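Local coordinates for hyperosmolarity resistance protein Emb (Staphylococcus epidermidis, PDB 6GV5) that belongs to a giant extracellular matrix binding protein that mediates Staphylococcus epidermidis adherence to surface-immobilized fibronectin, to which this fragment probably contributes, at residues H49-L60 with I106-I115; K66-Y76 with I118-H126. All coordinates share one frame; numbering follows the deposited sequence.

Contact 1: H49-L60 with I106-I115; sequences HAKFLNGKMEEL and ISSTDINRTI
Lys56 NZ reaches Asn112 OD1 at 2.9 Å, standing well above the plane of the amide carbonyl, while Glu59 OE2 offers the same ammonium a long salt bridge. The lysine chain bends at chi2 (-66°) and then runs straight, laying its methylenes along the seam before the charge arrives at Asn112. At the start of the contact, where the chain leads into helix 108-123, His49 NE2 donates to Ile106 O at 3.0 Å; the bond is fairly straight (158°) and lies in the imidazole plane, nearly along the C=O axis. Next to it Leu53 CD2 rests against Ile106 CA and CB. Ser107 caps the incoming helix, its OG accepting from Asp110 N. The rim of the Phe52 ring meets Ser108, with CE2 3.3 Å from Ser108 CB, and Lys56 CG packs over one ring face near its rim.

Ile111 is the central knob, set in a hole formed by Leu53, Lys56, Met57 and Leu60, joining a helix begun in the GA module to the last helix, of the FIVAR domain: its CD1 meets Met57 SD at 3.7 Å, and its CG2 lies against Lys56 CB. Farther along, Ile115 CD1 sits close to Lys56 O and Glu59 CB, while its CG1 is 3.8 Å from Leu60 CB. The helices run nearly parallel, 21° apart with axes 9.5 Å from each other, and the same side of the pair is covered in turn by helix 24-35, which meets His49, Met57 and Ile106, and by helix 81-99, whose Ile97 touches Leu60, Ile111 and Thr114.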
loop_
_atom_site.group_PDB
_atom_site.type_symbol
_atom_site.label_atom_id
_atom_site.label_comp_id
_atom_site.label_asym_id
_atom_site.label_seq_id
_atom_site.Cartn_x
_atom_site.Cartn_y
_atom_site.Cartn_z
ATOM N N HIS A 49 1.478 -10.955 6.565
ATOM C CA HIS A 49 1.689 -10.322 5.267
ATOM C C HIS A 49 0.716 -9.174 5.050
ATOM O O HIS A 49 1.106 -8.102 4.563
ATOM C CB HIS A 49 1.550 -11.374 4.164
ATOM C CG HIS A 49 1.200 -10.814 2.820
ATOM N ND1 HIS A 49 0.137 -11.280 2.077
ATOM C CD2 HIS A 49 1.778 -9.839 2.079
ATOM C CE1 HIS A 49 0.070 -10.611 0.939
ATOM N NE2 HIS A 49 1.053 -9.730 0.916
ATOM N N ALA A 50 -0.554 -9.370 5.410
ATOM C CA ALA A 50 -1.540 -8.305 5.250
ATOM C C ALA A 50 -1.184 -7.097 6.108
ATOM O O ALA A 50 -1.353 -5.952 5.679
ATOM C CB ALA A 50 -2.932 -8.820 5.613
ATOM N N LYS A 51 -0.703 -7.331 7.331
ATOM C CA LYS A 51 -0.342 -6.215 8.194
ATOM C C LYS A 51 0.829 -5.438 7.615
ATOM O O LYS A 51 0.872 -4.203 7.701
ATOM C CB LYS A 51 -0.006 -6.727 9.599
ATOM C CG LYS A 51 -1.233 -7.092 10.409
ATOM C CD LYS A 51 -0.870 -7.584 11.802
ATOM C CE LYS A 51 -2.118 -8.004 12.568
ATOM N NZ LYS A 51 -1.793 -8.719 13.836
ATOM N N PHE A 52 1.796 -6.141 7.029
ATOM C CA PHE A 52 2.939 -5.454 6.439
ATOM C C PHE A 52 2.514 -4.679 5.202
ATOM O O PHE A 52 2.878 -3.508 5.027
ATOM C CB PHE A 52 4.037 -6.457 6.098
ATOM C CG PHE A 52 5.231 -5.834 5.429
ATOM C CD1 PHE A 52 6.084 -5.010 6.139
ATOM C CD2 PHE A 52 5.494 -6.070 4.093
ATOM C CE1 PHE A 52 7.181 -4.430 5.526
ATOM C CE2 PHE A 52 6.589 -5.498 3.477
ATOM C CZ PHE A 52 7.433 -4.680 4.194
ATOM N N LEU A 53 1.725 -5.318 4.337
ATOM C CA LEU A 53 1.195 -4.632 3.166
ATOM C C LEU A 53 0.384 -3.409 3.575
ATOM O O LEU A 53 0.464 -2.354 2.930
ATOM C CB LEU A 53 0.340 -5.597 2.348
ATOM C CG LEU A 53 -0.228 -5.049 1.041
ATOM C CD1 LEU A 53 0.874 -4.799 0.031
ATOM C CD2 LEU A 53 -1.269 -6.008 0.484
ATOM N N ASN A 54 -0.386 -3.520 4.657
ATOM C CA ASN A 54 -1.163 -2.380 5.118
ATOM C C ASN A 54 -0.264 -1.210 5.483
ATOM O O ASN A 54 -0.569 -0.061 5.154
ATOM C CB ASN A 54 -2.032 -2.776 6.312
ATOM C CG ASN A 54 -2.858 -1.624 6.818
ATOM O OD1 ASN A 54 -3.701 -1.089 6.096
ATOM N ND2 ASN A 54 -2.610 -1.219 8.055
ATOM N N GLY A 55 0.850 -1.473 6.169
ATOM C CA GLY A 55 1.762 -0.393 6.506
ATOM C C GLY A 55 2.366 0.260 5.280
ATOM O O GLY A 55 2.543 1.485 5.235
ATOM N N LYS A 56 2.681 -0.545 4.263
ATOM C CA LYS A 56 3.270 0.010 3.053
ATOM C C LYS A 56 2.239 0.832 2.294
ATOM O O LYS A 56 2.568 1.878 1.717
ATOM C CB LYS A 56 3.814 -1.103 2.170
ATOM C CG LYS A 56 5.059 -1.775 2.743
ATOM C CD LYS A 56 6.222 -0.797 2.782
ATOM C CE LYS A 56 7.480 -1.433 3.357
ATOM N NZ LYS A 56 8.575 -0.431 3.501
ATOM N N MET A 57 0.984 0.377 2.292
ATOM C CA MET A 57 -0.066 1.137 1.633
ATOM C C MET A 57 -0.338 2.448 2.364
ATOM O O MET A 57 -0.639 3.465 1.734
ATOM C CB MET A 57 -1.343 0.309 1.525
ATOM C CG MET A 57 -1.271 -0.750 0.448
ATOM S SD MET A 57 -0.968 -0.071 -1.195
ATOM C CE MET A 57 -2.451 0.905 -1.392
ATOM N N GLU A 58 -0.255 2.445 3.703
ATOM C CA GLU A 58 -0.311 3.698 4.448
ATOM C C GLU A 58 0.798 4.639 3.992
ATOM O O GLU A 58 0.560 5.833 3.770
ATOM C CB GLU A 58 -0.199 3.431 5.952
ATOM C CG GLU A 58 -1.429 2.801 6.568
ATOM C CD GLU A 58 -1.276 2.566 8.059
ATOM O OE1 GLU A 58 -0.126 2.588 8.549
ATOM O OE2 GLU A 58 -2.304 2.364 8.740
ATOM N N GLU A 59 2.028 4.117 3.880
ATOM C CA GLU A 59 3.145 4.935 3.423
ATOM C C GLU A 59 2.900 5.465 2.018
ATOM O O GLU A 59 3.198 6.634 1.724
ATOM C CB GLU A 59 4.432 4.117 3.427
ATOM C CG GLU A 59 4.955 3.691 4.779
ATOM C CD GLU A 59 6.290 2.982 4.649
ATOM O OE1 GLU A 59 7.104 3.419 3.807
ATOM O OE2 GLU A 59 6.519 1.985 5.368
ATOM N N LEU A 60 2.392 4.616 1.132
ATOM C CA LEU A 60 2.128 5.048 -0.234
ATOM C C LEU A 60 1.043 6.115 -0.271
ATOM O O LEU A 60 1.175 7.116 -0.989
ATOM C CB LEU A 60 1.735 3.852 -1.092
ATOM C CG LEU A 60 1.409 4.200 -2.551
ATOM C CD1 LEU A 60 2.609 4.714 -3.319
ATOM C CD2 LEU A 60 0.815 2.970 -3.227
ATOM N N ILE A 106 -1.027 -7.107 -4.329
ATOM C CA ILE A 106 -0.786 -7.317 -2.911
ATOM C C ILE A 106 0.690 -7.615 -2.657
ATOM O O ILE A 106 1.042 -8.196 -1.632
ATOM C CB ILE A 106 -1.691 -8.424 -2.343
ATOM C CG1 ILE A 106 -1.622 -9.673 -3.220
ATOM C CG2 ILE A 106 -3.127 -7.914 -2.225
ATOM C CD1 ILE A 106 -1.980 -10.947 -2.485
ATOM N N SER A 107 1.554 -7.216 -3.593
ATOM C CA SER A 107 2.992 -7.410 -3.474
ATOM C C SER A 107 3.592 -6.197 -2.777
ATOM O O SER A 107 3.595 -5.092 -3.329
ATOM C CB SER A 107 3.638 -7.605 -4.842
ATOM O OG SER A 107 5.043 -7.460 -4.746
ATOM N N SER A 108 4.109 -6.407 -1.568
ATOM C CA SER A 108 4.705 -5.308 -0.822
ATOM C C SER A 108 5.945 -4.769 -1.521
ATOM O O SER A 108 6.252 -3.578 -1.402
ATOM C CB SER A 108 5.044 -5.764 0.597
ATOM O OG SER A 108 5.893 -6.898 0.572
ATOM N N THR A 109 6.661 -5.616 -2.263
ATOM C CA THR A 109 7.849 -5.140 -2.965
ATOM C C THR A 109 7.476 -4.180 -4.087
ATOM O O THR A 109 8.168 -3.179 -4.303
ATOM C CB THR A 109 8.655 -6.318 -3.512
ATOM O OG1 THR A 109 7.796 -7.201 -4.242
ATOM C CG2 THR A 109 9.307 -7.066 -2.364
ATOM N N ASP A 110 6.399 -4.477 -4.821
ATOM C CA ASP A 110 5.921 -3.556 -5.846
ATOM C C ASP A 110 5.517 -2.222 -5.230
ATOM O O ASP A 110 5.816 -1.152 -5.780
ATOM C CB ASP A 110 4.732 -4.161 -6.597
ATOM C CG ASP A 110 5.118 -5.359 -7.450
ATOM O OD1 ASP A 110 6.261 -5.397 -7.954
ATOM O OD2 ASP A 110 4.265 -6.260 -7.621
ATOM N N ILE A 111 4.812 -2.269 -4.097
ATOM C CA ILE A 111 4.429 -1.044 -3.400
ATOM C C ILE A 111 5.670 -0.293 -2.937
ATOM O O ILE A 111 5.789 0.927 -3.107
ATOM C CB ILE A 111 3.505 -1.370 -2.213
ATOM C CG1 ILE A 111 2.242 -2.078 -2.697
ATOM C CG2 ILE A 111 3.170 -0.104 -1.431
ATOM C CD1 ILE A 111 1.439 -1.299 -3.679
ATOM N N ASN A 112 6.619 -1.011 -2.338
ATOM C CA ASN A 112 7.805 -0.342 -1.823
ATOM C C ASN A 112 8.572 0.327 -2.954
ATOM O O ASN A 112 9.085 1.440 -2.789
ATOM C CB ASN A 112 8.695 -1.334 -1.074
ATOM C CG ASN A 112 9.724 -0.640 -0.207
ATOM O OD1 ASN A 112 9.376 0.088 0.725
ATOM N ND2 ASN A 112 10.999 -0.851 -0.516
ATOM N N ARG A 113 8.641 -0.323 -4.120
ATOM C CA ARG A 113 9.325 0.285 -5.254
ATOM C C ARG A 113 8.654 1.591 -5.650
ATOM O O ARG A 113 9.327 2.597 -5.906
ATOM C CB ARG A 113 9.347 -0.679 -6.437
ATOM C CG ARG A 113 10.143 -0.156 -7.622
ATOM C CD ARG A 113 10.314 -1.213 -8.701
ATOM N NE ARG A 113 11.068 -2.372 -8.230
ATOM C CZ ARG A 113 12.392 -2.409 -8.109
ATOM N NH1 ARG A 113 13.124 -1.343 -8.416
ATOM N NH2 ARG A 113 12.987 -3.513 -7.679
ATOM N N THR A 114 7.322 1.595 -5.698
ATOM C CA THR A 114 6.609 2.819 -6.052
ATOM C C THR A 114 6.840 3.914 -5.017
ATOM O O THR A 114 7.040 5.082 -5.375
ATOM C CB THR A 114 5.119 2.536 -6.203
ATOM O OG1 THR A 114 4.925 1.474 -7.146
ATOM C CG2 THR A 114 4.398 3.780 -6.696
ATOM N N ILE A 115 6.797 3.563 -3.728
ATOM C CA ILE A 115 7.090 4.530 -2.678
ATOM C C ILE A 115 8.478 5.118 -2.882
ATOM O O ILE A 115 8.685 6.338 -2.781
ATOM C CB ILE A 115 6.968 3.876 -1.288
ATOM C CG1 ILE A 115 5.530 3.447 -0.992
ATOM C CG2 ILE A 115 7.455 4.840 -0.214
ATOM C CD1 ILE A 115 5.443 2.419 0.134
#

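Contact 2: K66-Y76 with I118-H126; sequences KASLVRQNSNY and INDAEQNLH
Leu125 CD1 touches both Val70 CG1, at 3.8 Å, and Tyr76 CD2, at the edge of the ring. Asn75 N donates to Leu125 O (2.8 Å, N-H...O angle 154°), fastening the chain's C-terminal end, backbone to backbone, to the exit of the short helix 67-73 within the FIVAR domain. The charged side of the contact centres on Glu122 OE2, gripped twice: Lys66 NZ approaches on the syn side at 3.1 Å in a salt bridge, and His126 NE2 donates to the oxygen's anti lone pair at 3.0 Å, almost straight at 170°. Val70 CG2 lies against the carboxylate carbon.

In the second shell, a type I turn from Gln123 to His126 folds the C-terminal residue back toward Glu122. Ser74 OG, held between its backbone N and carbonyl carbon (chi1 72°), donates to Val70 O and accepts from Tyr76 N in an ST turn. Arg71 CG covers the centre of one Tyr76 face, and its guanidinium forms a salt bridge with Glu88 of helix 81-99.

With a lysine and an imidazole both donating to one oxygen, the buried Glu122 is probably kept ionised; the carboxylate could also favour a protonated His126, though the nearby lysine would oppose it.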
loop_
_atom_site.group_PDB
_atom_site.type_symbol
_atom_site.label_atom_id
_atom_site.label_comp_id
_atom_site.label_asym_id
_atom_site.label_seq_id
_atom_site.Cartn_x
_atom_site.Cartn_y
_atom_site.Cartn_z
ATOM N N LYS A 66 0.402 13.864 -0.197
ATOM C CA LYS A 66 1.138 15.082 0.102
ATOM C C LYS A 66 1.598 15.829 -1.152
ATOM O O LYS A 66 2.318 16.814 -1.027
ATOM C CB LYS A 66 2.349 14.752 0.981
ATOM C CG LYS A 66 3.448 13.978 0.275
ATOM C CD LYS A 66 4.604 13.608 1.212
ATOM C CE LYS A 66 5.332 14.829 1.729
ATOM N NZ LYS A 66 6.542 14.440 2.514
ATOM N N ALA A 67 1.204 15.405 -2.356
ATOM C CA ALA A 67 1.824 15.951 -3.559
ATOM C C ALA A 67 1.576 17.448 -3.710
ATOM O O ALA A 67 2.462 18.180 -4.160
ATOM C CB ALA A 67 1.320 15.204 -4.790
ATOM N N SER A 68 0.363 17.921 -3.401
ATOM C CA SER A 68 0.104 19.356 -3.536
ATOM C C SER A 68 0.922 20.171 -2.540
ATOM O O SER A 68 1.397 21.261 -2.876
ATOM C CB SER A 68 -1.387 19.634 -3.377
ATOM O OG SER A 68 -2.104 19.183 -4.509
ATOM N N LEU A 69 1.093 19.673 -1.308
ATOM C CA LEU A 69 1.991 20.330 -0.362
ATOM C C LEU A 69 3.416 20.399 -0.902
ATOM O O LEU A 69 4.094 21.419 -0.759
ATOM C CB LEU A 69 1.987 19.593 0.976
ATOM C CG LEU A 69 1.066 20.095 2.078
ATOM C CD1 LEU A 69 1.161 19.164 3.280
ATOM C CD2 LEU A 69 1.417 21.509 2.456
ATOM N N VAL A 70 3.887 19.310 -1.519
ATOM C CA VAL A 70 5.231 19.269 -2.076
ATOM C C VAL A 70 5.355 20.279 -3.211
ATOM O O VAL A 70 6.332 21.030 -3.289
ATOM C CB VAL A 70 5.564 17.841 -2.550
ATOM C CG1 VAL A 70 6.834 17.835 -3.404
ATOM C CG2 VAL A 70 5.710 16.884 -1.359
ATOM N N ARG A 71 4.363 20.307 -4.106
ATOM C CA ARG A 71 4.428 21.247 -5.222
ATOM C C ARG A 71 4.504 22.682 -4.740
ATOM O O ARG A 71 5.169 23.515 -5.362
ATOM C CB ARG A 71 3.232 21.084 -6.156
ATOM C CG ARG A 71 3.197 19.770 -6.917
ATOM C CD ARG A 71 2.061 19.712 -7.946
ATOM N NE ARG A 71 1.877 18.337 -8.392
ATOM C CZ ARG A 71 0.989 17.490 -7.899
ATOM N NH1 ARG A 71 0.131 17.877 -6.962
ATOM N NH2 ARG A 71 0.966 16.240 -8.343
ATOM N N GLN A 72 3.833 22.992 -3.621
ATOM C CA GLN A 72 3.766 24.367 -3.143
ATOM C C GLN A 72 5.003 24.750 -2.345
ATOM O O GLN A 72 5.472 25.895 -2.443
ATOM C CB GLN A 72 2.509 24.551 -2.285
ATOM C CG GLN A 72 2.135 26.006 -2.060
ATOM C CD GLN A 72 1.721 26.691 -3.344
ATOM O OE1 GLN A 72 1.040 26.104 -4.199
ATOM N NE2 GLN A 72 2.139 27.935 -3.497
ATOM N N ASN A 73 5.546 23.824 -1.559
ATOM C CA ASN A 73 6.540 24.182 -0.554
ATOM C C ASN A 73 7.961 23.778 -0.889
ATOM O O ASN A 73 8.891 24.258 -0.226
ATOM C CB ASN A 73 6.156 23.572 0.800
ATOM C CG ASN A 73 4.801 24.035 1.274
ATOM O OD1 ASN A 73 3.925 23.228 1.583
ATOM N ND2 ASN A 73 4.612 25.346 1.319
ATOM N N SER A 74 8.167 22.911 -1.875
ATOM C CA SER A 74 9.507 22.572 -2.312
ATOM C C SER A 74 9.974 23.579 -3.364
ATOM O O SER A 74 9.382 24.649 -3.549
ATOM C CB SER A 74 9.533 21.149 -2.862
ATOM O OG SER A 74 8.864 21.100 -4.115
ATOM N N ASN A 75 11.043 23.238 -4.082
ATOM C CA ASN A 75 11.495 24.025 -5.223
ATOM C C ASN A 75 10.810 23.631 -6.527
ATOM O O ASN A 75 11.236 24.068 -7.596
ATOM C CB ASN A 75 13.003 23.887 -5.390
ATOM C CG ASN A 75 13.750 25.041 -4.804
ATOM O OD1 ASN A 75 14.425 25.780 -5.519
ATOM N ND2 ASN A 75 13.619 25.226 -3.493
ATOM N N TYR A 76 9.757 22.824 -6.447
ATOM C CA TYR A 76 9.065 22.312 -7.624
ATOM C C TYR A 76 8.763 23.396 -8.650
ATOM O O TYR A 76 8.979 23.204 -9.853
ATOM C CB TYR A 76 7.770 21.633 -7.163
ATOM C CG TYR A 76 6.868 21.128 -8.256
ATOM C CD1 TYR A 76 5.852 21.909 -8.775
ATOM C CD2 TYR A 76 7.008 19.843 -8.734
ATOM C CE1 TYR A 76 5.024 21.435 -9.774
ATOM C CE2 TYR A 76 6.181 19.343 -9.721
ATOM C CZ TYR A 76 5.185 20.136 -10.235
ATOM O OH TYR A 76 4.347 19.642 -11.220
ATOM N N ILE A 118 8.627 7.651 -5.720
ATOM C CA ILE A 118 8.077 8.942 -5.306
ATOM C C ILE A 118 9.055 9.670 -4.391
ATOM O O ILE A 118 9.325 10.862 -4.566
ATOM C CB ILE A 118 6.715 8.746 -4.617
ATOM C CG1 ILE A 118 5.677 8.223 -5.615
ATOM C CG2 ILE A 118 6.246 10.047 -3.979
ATOM C CD1 ILE A 118 4.405 7.703 -4.960
ATOM N N ASN A 119 9.595 8.962 -3.389
ATOM C CA ASN A 119 10.496 9.600 -2.439
ATOM C C ASN A 119 11.765 10.097 -3.115
ATOM O O ASN A 119 12.254 11.184 -2.796
ATOM C CB ASN A 119 10.834 8.628 -1.309
ATOM C CG ASN A 119 9.648 8.359 -0.400
ATOM O OD1 ASN A 119 8.662 9.095 -0.408
ATOM N ND2 ASN A 119 9.743 7.301 0.396
ATOM N N ASP A 120 12.321 9.314 -4.049
ATOM C CA ASP A 120 13.504 9.764 -4.774
ATOM C C ASP A 120 13.200 11.029 -5.566
ATOM O O ASP A 120 13.979 11.991 -5.556
ATOM C CB ASP A 120 14.002 8.664 -5.714
ATOM C CG ASP A 120 14.665 7.509 -4.974
ATOM O OD1 ASP A 120 14.872 7.615 -3.745
ATOM O OD2 ASP A 120 14.978 6.493 -5.630
ATOM N N ALA A 121 12.067 11.042 -6.268
ATOM C CA ALA A 121 11.716 12.220 -7.051
ATOM C C ALA A 121 11.434 13.415 -6.150
ATOM O O ALA A 121 11.785 14.556 -6.486
ATOM C CB ALA A 121 10.510 11.923 -7.944
ATOM N N GLU A 122 10.773 13.192 -5.013
ATOM C CA GLU A 122 10.499 14.289 -4.099
ATOM C C GLU A 122 11.797 14.883 -3.568
ATOM O O GLU A 122 11.932 16.109 -3.458
ATOM C CB GLU A 122 9.627 13.805 -2.946
ATOM C CG GLU A 122 9.212 14.912 -1.992
ATOM C CD GLU A 122 8.516 14.383 -0.753
ATOM O OE1 GLU A 122 7.821 13.344 -0.847
ATOM O OE2 GLU A 122 8.669 15.014 0.315
ATOM N N GLN A 123 12.776 14.028 -3.260
ATOM C CA GLN A 123 14.042 14.504 -2.712
ATOM C C GLN A 123 14.726 15.473 -3.664
ATOM O O GLN A 123 15.330 16.463 -3.231
ATOM C CB GLN A 123 14.944 13.304 -2.413
ATOM C CG GLN A 123 16.279 13.651 -1.779
ATOM C CD GLN A 123 17.132 12.421 -1.526
ATOM O OE1 GLN A 123 17.211 11.521 -2.364
ATOM N NE2 GLN A 123 17.769 12.373 -0.362
ATOM N N ASN A 124 14.643 15.212 -4.962
ATOM C CA ASN A 124 15.291 16.074 -5.936
ATOM C C ASN A 124 14.584 17.407 -6.082
ATOM O O ASN A 124 15.099 18.287 -6.779
ATOM C CB ASN A 124 15.364 15.375 -7.291
ATOM C CG ASN A 124 16.394 14.269 -7.310
ATOM O OD1 ASN A 124 17.391 14.329 -6.588
ATOM N ND2 ASN A 124 16.159 13.251 -8.125
ATOM N N LEU A 125 13.425 17.577 -5.439
ATOM C CA LEU A 125 12.715 18.848 -5.456
ATOM C C LEU A 125 12.996 19.697 -4.229
ATOM O O LEU A 125 12.628 20.875 -4.210
ATOM C CB LEU A 125 11.208 18.615 -5.543
ATOM C CG LEU A 125 10.626 17.832 -6.713
ATOM C CD1 LEU A 125 9.142 17.604 -6.434
ATOM C CD2 LEU A 125 10.835 18.565 -8.020
ATOM N N HIS A 126 13.599 19.124 -3.198
ATOM C CA HIS A 126 13.905 19.889 -2.002
ATOM C C HIS A 126 15.266 20.544 -2.144
ATOM O O HIS A 126 15.427 21.706 -1.768
ATOM C CB HIS A 126 13.853 18.997 -0.764
ATOM C CG HIS A 126 12.488 18.457 -0.474
ATOM N ND1 HIS A 126 11.441 19.258 -0.071
ATOM C CD2 HIS A 126 11.994 17.198 -0.540
ATOM C CE1 HIS A 126 10.362 18.515 0.104
ATOM N NE2 HIS A 126 10.671 17.261 -0.173
#

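From the N terminus, helix 40-65 first supplies residues 49-60, and the short helix 67-73 that follows it supplies 66-76. The chain then passes through helix 81-99 before reaching 106-115, where contact 1 closes a loop of 45 residues, and continues along helix 108-123 to 118-126, where contact 2 closes one of 41. The segments alternate, so the two closures cross rather than nest. Helix 108-123 is common to both: its start packs on helix 40-65, while its end and the tail after it join helix 67-73 and the residues that follow. Their centres lie 21 Å apart, yet they meet where Leu60 CD1 packs on Ile118 CD1, 3.9 Å away.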